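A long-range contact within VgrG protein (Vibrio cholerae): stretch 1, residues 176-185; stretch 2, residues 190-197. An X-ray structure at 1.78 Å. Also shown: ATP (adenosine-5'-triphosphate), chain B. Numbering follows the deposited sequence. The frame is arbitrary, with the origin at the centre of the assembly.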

# COMPACT_ATOMS: atom_id res chain seq x y z
N THR A 176 -2.49 5.41 1.88
CA THR A 176 -1.86 4.62 2.92
C THR A 176 -1.56 5.54 4.09
O THR A 176 -0.91 6.57 3.90
CB THR A 176 -0.66 3.83 2.38
OG1 THR A 176 -1.13 2.91 1.39
CG2 THR A 176 0.09 3.06 3.47
N VAL A 177 -2.03 5.17 5.28
CA VAL A 177 -1.84 5.94 6.51
C VAL A 177 -0.92 5.17 7.44
O VAL A 177 -1.12 3.97 7.65
CB VAL A 177 -3.21 6.27 7.18
CG1 VAL A 177 -3.05 6.83 8.60
CG2 VAL A 177 -4.04 7.22 6.32
N GLY A 178 0.08 5.86 7.99
CA GLY A 178 0.99 5.29 8.97
C GLY A 178 0.78 5.93 10.32
O GLY A 178 0.71 7.16 10.40
N VAL A 179 0.64 5.12 11.38
CA VAL A 179 0.45 5.61 12.77
C VAL A 179 1.39 4.87 13.72
O VAL A 179 1.82 3.76 13.39
CB VAL A 179 -1.02 5.48 13.26
CG1 VAL A 179 -1.97 6.38 12.47
CG2 VAL A 179 -1.51 4.02 13.26
N ALA A 180 1.66 5.45 14.92
CA ALA A 180 2.46 4.77 15.94
C ALA A 180 1.67 3.50 16.32
O ALA A 180 0.45 3.57 16.51
CB ALA A 180 2.61 5.66 17.17
N ALA A 181 2.36 2.34 16.35
CA ALA A 181 1.74 1.05 16.68
C ALA A 181 1.09 1.08 18.07
O ALA A 181 -0.01 0.55 18.24
CB ALA A 181 2.75 -0.07 16.59
N LYS A 182 1.72 1.80 19.02
CA LYS A 182 1.21 1.95 20.39
C LYS A 182 -0.11 2.74 20.46
O LYS A 182 -0.79 2.73 21.49
CB LYS A 182 2.28 2.54 21.32
CG LYS A 182 2.61 4.00 21.06
CD LYS A 182 3.56 4.55 22.11
CE LYS A 182 3.72 6.03 21.92
NZ LYS A 182 4.84 6.58 22.72
N GLY A 183 -0.47 3.42 19.37
CA GLY A 183 -1.69 4.21 19.32
C GLY A 183 -2.93 3.46 18.89
O GLY A 183 -4.04 3.90 19.17
N PHE A 184 -2.76 2.33 18.17
CA PHE A 184 -3.89 1.56 17.66
C PHE A 184 -4.72 0.95 18.80
O PHE A 184 -4.26 0.03 19.48
CB PHE A 184 -3.46 0.49 16.65
CG PHE A 184 -4.53 0.17 15.64
CD1 PHE A 184 -5.68 -0.52 16.02
CD2 PHE A 184 -4.39 0.53 14.30
CE1 PHE A 184 -6.68 -0.81 15.09
CE2 PHE A 184 -5.39 0.24 13.38
CZ PHE A 184 -6.52 -0.43 13.77
N GLY A 185 -5.93 1.46 18.95
CA GLY A 185 -6.87 1.07 19.99
C GLY A 185 -7.09 2.17 21.02
O GLY A 185 -8.02 2.09 21.82
PG ATP B . 1.48 -3.84 -2.48
O1G ATP B . 0.15 -3.46 -1.91
O2G ATP B . 2.21 -4.78 -1.57
O3G ATP B . 1.36 -4.49 -3.83
PB ATP B . 3.69 -2.08 -3.06
O1B ATP B . 4.69 -3.03 -2.53
O2B ATP B . 3.77 -2.10 -4.57
O3B ATP B . 2.33 -2.48 -2.62
PA ATP B . 4.42 -0.08 -1.19
O1A ATP B . 4.55 -1.21 -0.25
O2A ATP B . 5.80 0.57 -1.33
O3A ATP B . 3.99 -0.60 -2.52
O5' ATP B . 3.33 0.95 -0.62
C5' ATP B . 3.27 2.23 -1.27
C4' ATP B . 2.33 3.18 -0.57
O4' ATP B . 2.72 3.32 0.83
C3' ATP B . 2.36 4.59 -1.14
O3' ATP B . 1.09 5.23 -1.09
C2' ATP B . 3.37 5.28 -0.24
O2' ATP B . 3.33 6.69 -0.28
C1' ATP B . 2.94 4.70 1.10
N9 ATP B . 3.89 4.83 2.21
C8 ATP B . 5.18 4.37 2.26
N7 ATP B . 5.78 4.63 3.39
C5 ATP B . 4.83 5.31 4.13
C6 ATP B . 4.84 5.86 5.43
N6 ATP B . 5.88 5.80 6.26
N1 ATP B . 3.70 6.46 5.87
C2 ATP B . 2.64 6.51 5.05
N3 ATP B . 2.52 6.04 3.82
C4 ATP B . 3.65 5.44 3.40
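Stretch 2 190-197: PELRLLES

A helix that packs across one side of a strand commonly presents an apolar stripe to the strand and still finds partners for the polar groups where the chain turns. The contact between residues 176-185 and 190-197 of this VgrG protein illustrates both requirements on a small scale, burying 447 Å² in total. Stretch 1 continues a strand through Thr 176 to Ala 180, turns through a short 3-10 segment at Ala 181 to Gly 183, and continues as loop through Phe 184 and Gly 185, whose positive phi of 111° suits glycine because a CB there would be jammed against the preceding carbonyl oxygen. Stretch 2 is helical from Pro 190, and its axis crosses that of the strand at -111°, with a closest approach of 9.6 Å. The two elements therefore lie steeply across one another, and side chains of the helix reach over the gap to the valines, to Phe 184 and to the backbone of the turn.

Pro 190 opens the helix beyond the reach of stretch 1; its carbonyl oxygen accepts a hydrogen bond from the backbone of Leu 194. Contact begins at Glu 191, which points its CA-to-CB bond toward the strand. Its CB lies 4.5 Å from CG1 of Val 177 and 4.4 Å from CG1 of Val 179, so the aliphatic root of an acidic side chain rests against two valines, while OE1 is hydrogen-bonded elsewhere in the structure.

Leu 192 starts sideways, but its end comes nearer. With chi1 in m and chi2 in t, it brings CD2 to 3.8 Å from CG2 of Val 179 and to 3.4 Å from O of Gly 183. The fit at the 3-10 segment is close: an ideal CB on Gly 183 would stand only 3.1 Å from CD1 of Leu 192, so the absence of a side chain there leaves room for the leucine. Arg 193 is exposed and takes no part, and Leu 194 also remains outside contact distance.

One turn after Glu 191, Leu 195 again points toward stretch 1 and has the largest covered area of any residue in the pair. Its CD1 meets CG2 of Val 179 at 3.7 Å and CG1 of Val 177 at 4.2 Å, while its CB lies 3.7 Å from CE2 of Phe 184. The strand's alternation explains the valine pair: Val 177 and Val 179 both face the helix, whereas a CB on the intervening Gly 178 would point away and be crowded by N1 of ATP at 3.1 Å.

Glu 196 supplies the polar anchor. Its CG approaches CE1 of Phe 184 at 4.0 Å, placing methylene carbon beside the ring, and its OE2 accepts a hydrogen bond from N of Gly 185 at 2.8 Å, with an N-H...acceptor angle of 141°. Ser 197 makes no contact with stretch 1; its OG instead donates to O of Leu 194 at 2.6 Å.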

# COMPACT_ATOMS: atom_id res chain seq x y z
N PRO A 190 -8.05 11.68 15.18
CA PRO A 190 -9.04 11.34 14.14
C PRO A 190 -8.56 10.22 13.19
O PRO A 190 -9.40 9.42 12.77
CB PRO A 190 -9.25 12.66 13.39
CG PRO A 190 -8.84 13.72 14.37
CD PRO A 190 -7.67 13.11 15.07
N GLU A 191 -7.24 10.14 12.89
CA GLU A 191 -6.67 9.09 12.00
C GLU A 191 -6.83 7.74 12.69
O GLU A 191 -7.20 6.76 12.03
CB GLU A 191 -5.15 9.26 11.73
CG GLU A 191 -4.63 10.65 11.48
CD GLU A 191 -4.34 11.41 12.74
OE1 GLU A 191 -3.22 11.28 13.29
OE2 GLU A 191 -5.26 12.10 13.21
N LEU A 192 -6.53 7.69 14.00
CA LEU A 192 -6.63 6.45 14.78
C LEU A 192 -8.06 5.95 14.84
O LEU A 192 -8.29 4.76 14.64
CB LEU A 192 -6.04 6.61 16.19
CG LEU A 192 -4.52 6.56 16.28
CD1 LEU A 192 -4.04 7.02 17.65
CD2 LEU A 192 -3.97 5.16 15.97
N ARG A 193 -9.03 6.87 15.03
CA ARG A 193 -10.45 6.53 15.08
C ARG A 193 -10.95 6.03 13.73
O ARG A 193 -11.73 5.08 13.69
CB ARG A 193 -11.28 7.72 15.58
CG ARG A 193 -10.95 8.06 17.03
CD ARG A 193 -11.94 9.01 17.66
NE ARG A 193 -11.84 10.37 17.11
CZ ARG A 193 -11.01 11.31 17.55
NH1 ARG A 193 -10.19 11.06 18.56
NH2 ARG A 193 -11.01 12.51 16.99
N LEU A 194 -10.43 6.63 12.62
CA LEU A 194 -10.77 6.19 11.27
C LEU A 194 -10.27 4.74 11.06
O LEU A 194 -11.01 3.90 10.55
CB LEU A 194 -10.14 7.15 10.22
CG LEU A 194 -10.39 6.82 8.76
CD1 LEU A 194 -11.88 6.94 8.40
CD2 LEU A 194 -9.55 7.71 7.85
N LEU A 195 -9.02 4.45 11.49
CA LEU A 195 -8.43 3.11 11.36
C LEU A 195 -9.14 2.09 12.22
O LEU A 195 -9.36 0.96 11.78
CB LEU A 195 -6.93 3.14 11.70
CG LEU A 195 -6.03 3.89 10.73
CD1 LEU A 195 -4.67 4.05 11.31
CD2 LEU A 195 -5.96 3.21 9.36
N GLU A 196 -9.53 2.48 13.44
CA GLU A 196 -10.25 1.61 14.37
C GLU A 196 -11.66 1.28 13.90
O GLU A 196 -12.25 0.30 14.36
CB GLU A 196 -10.26 2.21 15.77
CG GLU A 196 -8.91 2.16 16.47
CD GLU A 196 -8.81 3.13 17.63
OE1 GLU A 196 -9.86 3.55 18.15
OE2 GLU A 196 -7.67 3.47 18.01
N SER A 197 -12.19 2.07 12.94
CA SER A 197 -13.51 1.82 12.36
C SER A 197 -13.47 0.69 11.32
O SER A 197 -14.53 0.29 10.83
CB SER A 197 -14.10 3.10 11.77
OG SER A 197 -13.52 3.41 10.52